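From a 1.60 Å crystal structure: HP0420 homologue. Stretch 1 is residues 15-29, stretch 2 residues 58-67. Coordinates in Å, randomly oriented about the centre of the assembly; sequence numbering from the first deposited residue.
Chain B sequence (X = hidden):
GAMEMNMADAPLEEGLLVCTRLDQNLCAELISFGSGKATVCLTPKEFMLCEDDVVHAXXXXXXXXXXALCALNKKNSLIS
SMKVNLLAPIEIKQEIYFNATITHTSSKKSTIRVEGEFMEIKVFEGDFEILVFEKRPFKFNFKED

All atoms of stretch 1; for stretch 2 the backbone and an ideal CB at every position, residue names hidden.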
# COMPACT_ATOMS: atom_id res chain seq x y z
N GLY B 15 3.14 4.22 -22.89
CA GLY B 15 4.07 5.25 -22.43
C GLY B 15 4.35 5.23 -20.92
O GLY B 15 4.98 6.14 -20.34
N LEU B 16 3.89 4.17 -20.27
CA LEU B 16 4.04 4.09 -18.81
C LEU B 16 5.41 3.48 -18.49
O LEU B 16 5.71 2.34 -18.89
CB LEU B 16 2.91 3.27 -18.22
CG LEU B 16 2.95 3.21 -16.70
CD1 LEU B 16 2.52 4.56 -16.19
CD2 LEU B 16 2.04 2.11 -16.22
N LEU B 17 6.24 4.25 -17.80
CA LEU B 17 7.62 3.88 -17.49
C LEU B 17 7.81 3.22 -16.14
O LEU B 17 8.84 2.59 -15.90
CB LEU B 17 8.51 5.14 -17.53
CG LEU B 17 8.48 5.96 -18.83
CD1 LEU B 17 9.67 6.92 -18.85
CD2 LEU B 17 8.46 5.04 -20.03
N VAL B 18 6.84 3.37 -15.24
CA VAL B 18 6.99 2.92 -13.87
C VAL B 18 6.25 1.59 -13.62
O VAL B 18 5.29 1.26 -14.29
CB VAL B 18 6.54 4.06 -12.90
CG1 VAL B 18 5.04 4.24 -12.99
CG2 VAL B 18 7.06 3.83 -11.48
N CYS B 19 6.72 0.84 -12.63
CA CYS B 19 6.11 -0.43 -12.25
C CYS B 19 5.84 -1.37 -13.42
O CYS B 19 4.74 -1.89 -13.60
CB CYS B 19 4.85 -0.22 -11.40
SG CYS B 19 5.24 0.36 -9.67
N THR B 20 6.88 -1.61 -14.20
CA THR B 20 6.69 -2.48 -15.35
C THR B 20 6.25 -3.91 -15.00
O THR B 20 5.68 -4.57 -15.86
CB THR B 20 7.91 -2.48 -16.29
OG1 THR B 20 9.06 -3.06 -15.64
CG2 THR B 20 8.21 -1.04 -16.75
N ARG B 21 6.50 -4.38 -13.79
CA ARG B 21 6.15 -5.76 -13.46
C ARG B 21 4.78 -5.86 -12.76
O ARG B 21 4.32 -6.95 -12.51
CB ARG B 21 7.21 -6.43 -12.59
CG ARG B 21 8.65 -6.38 -13.09
CD ARG B 21 8.98 -7.52 -14.06
NE ARG B 21 8.46 -8.83 -13.63
CZ ARG B 21 9.16 -9.76 -12.96
NH1 ARG B 21 10.44 -9.53 -12.60
NH2 ARG B 21 8.59 -10.91 -12.63
N LEU B 22 4.13 -4.74 -12.48
CA LEU B 22 2.88 -4.75 -11.71
C LEU B 22 1.68 -5.35 -12.46
O LEU B 22 1.31 -4.91 -13.57
CB LEU B 22 2.54 -3.35 -11.20
CG LEU B 22 1.49 -3.26 -10.07
CD1 LEU B 22 1.54 -4.40 -9.03
CD2 LEU B 22 1.63 -1.97 -9.32
N ASP B 23 1.08 -6.36 -11.85
CA ASP B 23 -0.17 -6.94 -12.40
C ASP B 23 -1.34 -6.09 -11.94
O ASP B 23 -1.72 -6.12 -10.75
CB ASP B 23 -0.31 -8.38 -11.92
CG ASP B 23 -1.52 -9.07 -12.47
OD1 ASP B 23 -2.31 -8.43 -13.22
OD2 ASP B 23 -1.69 -10.28 -12.12
N GLN B 24 -1.91 -5.32 -12.87
CA GLN B 24 -3.04 -4.47 -12.53
C GLN B 24 -4.21 -5.20 -11.87
O GLN B 24 -4.97 -4.58 -11.10
CB GLN B 24 -3.53 -3.65 -13.71
CG GLN B 24 -2.55 -2.52 -14.05
CD GLN B 24 -2.97 -1.68 -15.25
OE1 GLN B 24 -4.16 -1.46 -15.49
NE2 GLN B 24 -1.98 -1.18 -15.99
N ASN B 25 -4.36 -6.50 -12.18
CA ASN B 25 -5.40 -7.33 -11.57
C ASN B 25 -5.26 -7.42 -10.05
O ASN B 25 -6.25 -7.67 -9.36
CB ASN B 25 -5.40 -8.75 -12.17
CG ASN B 25 -6.00 -8.79 -13.56
OD1 ASN B 25 -6.70 -7.85 -13.98
ND2 ASN B 25 -5.75 -9.88 -14.31
N LEU B 26 -4.05 -7.18 -9.52
CA LEU B 26 -3.80 -7.26 -8.07
C LEU B 26 -3.77 -5.85 -7.46
O LEU B 26 -3.59 -5.70 -6.22
CB LEU B 26 -2.49 -7.98 -7.74
CG LEU B 26 -1.98 -9.19 -8.57
CD1 LEU B 26 -0.86 -9.99 -7.88
CD2 LEU B 26 -3.04 -10.11 -9.00
N CYS B 27 -3.95 -4.81 -8.27
CA CYS B 27 -3.77 -3.44 -7.74
C CYS B 27 -4.95 -2.53 -8.05
O CYS B 27 -5.81 -2.26 -7.20
CB CYS B 27 -2.48 -2.85 -8.28
SG CYS B 27 -2.11 -1.21 -7.63
N ALA B 28 -5.01 -2.08 -9.30
CA ALA B 28 -6.01 -1.14 -9.80
C ALA B 28 -5.80 -1.03 -11.31
O ALA B 28 -4.71 -1.26 -11.83
CB ALA B 28 -5.86 0.25 -9.16
N GLU B 29 -6.86 -0.69 -12.01
CA GLU B 29 -6.80 -0.46 -13.46
C GLU B 29 -6.35 0.98 -13.76
O GLU B 29 -6.92 1.95 -13.21
CB GLU B 29 -8.16 -0.72 -14.12
CG GLU B 29 -8.13 -0.44 -15.60
CD GLU B 29 -9.52 -0.50 -16.24
OE1 GLU B 29 -10.54 -0.38 -15.51
OE2 GLU B 29 -9.61 -0.66 -17.47
N UNK B 58 -3.78 -2.77 2.72
CA UNK B 58 -2.75 -2.94 1.71
C UNK B 58 -3.26 -2.65 0.29
O UNK B 58 -2.55 -2.02 -0.50
CB UNK B 58 -2.19 -4.36 1.78
N UNK B 59 -4.48 -3.11 -0.04
CA UNK B 59 -5.05 -2.85 -1.36
C UNK B 59 -5.51 -1.38 -1.58
O UNK B 59 -5.32 -0.82 -2.67
CB UNK B 59 -6.24 -3.79 -1.58
N UNK B 60 -6.07 -0.75 -0.54
CA UNK B 60 -6.47 0.66 -0.66
C UNK B 60 -5.21 1.55 -0.89
O UNK B 60 -5.08 2.30 -1.89
CB UNK B 60 -7.22 1.11 0.59
N UNK B 61 -4.23 1.40 -0.01
CA UNK B 61 -2.99 2.16 -0.12
C UNK B 61 -2.21 1.71 -1.39
O UNK B 61 -1.58 2.53 -2.03
CB UNK B 61 -2.14 1.97 1.14
N UNK B 62 -2.25 0.43 -1.74
CA UNK B 62 -1.54 -0.10 -2.91
C UNK B 62 -2.05 0.59 -4.17
O UNK B 62 -1.27 1.03 -4.99
CB UNK B 62 -1.72 -1.62 -3.02
N UNK B 63 -3.38 0.74 -4.30
CA UNK B 63 -3.96 1.44 -5.46
C UNK B 63 -3.50 2.92 -5.49
O UNK B 63 -3.08 3.44 -6.54
CB UNK B 63 -5.49 1.36 -5.42
N UNK B 64 -3.54 3.58 -4.32
CA UNK B 64 -3.14 4.99 -4.20
C UNK B 64 -1.66 5.13 -4.60
O UNK B 64 -1.27 6.05 -5.34
CB UNK B 64 -3.37 5.50 -2.78
N UNK B 65 -0.85 4.19 -4.14
CA UNK B 65 0.60 4.15 -4.42
C UNK B 65 0.90 4.09 -5.93
O UNK B 65 1.72 4.84 -6.46
CB UNK B 65 1.23 2.94 -3.72
N UNK B 66 0.21 3.19 -6.62
CA UNK B 66 0.31 3.06 -8.04
C UNK B 66 -0.09 4.35 -8.72
O UNK B 66 0.67 4.84 -9.57
CB UNK B 66 -0.55 1.90 -8.53
N UNK B 67 -1.24 4.94 -8.36
CA UNK B 67 -1.63 6.28 -8.93
C UNK B 67 -0.48 7.31 -8.77
O UNK B 67 -0.10 8.02 -9.72
CB UNK B 67 -2.89 6.81 -8.24

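Stretch 2 is helical throughout, so its positions meet the irregular loop of stretch 1 in turn; the nearest CA atoms across the stretches are those of Cys27 and position 63, 5.4 Å apart.

Position 58 has nothing of stretch 1 within reach of its ideal CB, and its helical backbone angles would admit almost any residue. It is Gly58.

At position 59 the CA-to-CB bond runs sideways and the ideal CB touches nothing, but a long side chain could reach back toward the backbone around Leu26. Leucine, methionine or an aromatic would serve, as would a donor to meet the carbonyl there. The residue is Phe59, whose ring swings round until CE1 lies 3.3 Å from Leu26 O. The oxygen sits at the ring edge, near its plane, where the slightly positive ring hydrogens suit a carbonyl. One water donates to Phe59 O (2.7 Å) and to Cys27 O (2.8 Å), bridging the two stretches, which share no direct hydrogen bond.

Position 60 points away and position 61 is out of reach, so stretch 1 sets no preference at either; they are Ile60 and Val61.

At position 62 the ideal CA-to-CB bond points toward stretch 1. Cys27 SG, 4.6 Å from the ideal CB, is not the obstacle; that CB would clash with the O of position 58, 2.7 Å away, which points to glycine. Gly62 is found, and Gly62 O lies 3.6 Å from Cys27 SG.

At position 63 the ideal CB is 3.9 Å from Ala28 CB and 4.0 Å from Cys27 O. So close an approach favours alanine, with serine or glycine possible. Ala63 packs methyl to methyl, its CB 3.9 Å from Ala28 CB, while its CA lies 3.9 Å from Cys27 SG.

Position 64 points away and 65 sideways, both beyond contact. They are Ala64 and Ser65; the serine hydroxyl turns back on its own helix, OG donating to Val61 O at 2.9 Å.

Position 66 points toward stretch 1, its ideal CB 3.6 Å from Cys27 SG and 4.5 Å from Leu22 CD2. Beyond lies an apolar pocket lined by leucines and the stem of Gln24, suited to a large apolar side chain such as leucine, methionine or phenylalanine. Phe66, with chi1 t, enters it, and stretch 1 covers more of it than of any other residue in stretch 2. Leu22 CD2 lies over one ring face, 4.0 Å from Phe66 CD1; Leu16 CD2 is at the edge, 4.4 Å from Phe66 CE1. Cys27 SG sits obliquely, 4.8 Å from the Phe66 ring centroid, and Gln24 CG approaches Phe66 CE2 at 4.1 Å.

Position 67 again turns sideways without contact; it is Ala67.

Stretch 2, residues 58-67: GFIVGAASFA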
# COMPACT_ATOMS: atom_id res chain seq x y z
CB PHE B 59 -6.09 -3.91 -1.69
CG PHE B 59 -5.47 -5.28 -1.83
CD1 PHE B 59 -4.71 -5.60 -2.98
CD2 PHE B 59 -5.61 -6.23 -0.83
CE1 PHE B 59 -4.10 -6.84 -3.12
CE2 PHE B 59 -4.97 -7.48 -0.97
CZ PHE B 59 -4.22 -7.77 -2.09
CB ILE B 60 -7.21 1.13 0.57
CG1 ILE B 60 -8.52 0.34 0.76
CG2 ILE B 60 -7.41 2.67 0.54
CD1 ILE B 60 -9.36 0.21 -0.48
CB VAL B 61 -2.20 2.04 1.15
CG1 VAL B 61 -0.86 2.78 1.00
CG2 VAL B 61 -3.06 2.56 2.34
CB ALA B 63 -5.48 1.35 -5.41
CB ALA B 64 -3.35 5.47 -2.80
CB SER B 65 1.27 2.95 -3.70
OG SER B 65 1.24 3.10 -2.29
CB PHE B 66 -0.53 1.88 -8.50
CG PHE B 66 -0.51 1.63 -9.98
CD1 PHE B 66 0.68 1.69 -10.72
CD2 PHE B 66 -1.67 1.25 -10.62
CE1 PHE B 66 0.68 1.42 -12.09
CE2 PHE B 66 -1.69 0.96 -11.97
CZ PHE B 66 -0.51 1.08 -12.73
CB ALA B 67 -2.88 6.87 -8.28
O HOH W 1 -4.80 -2.56 -4.64
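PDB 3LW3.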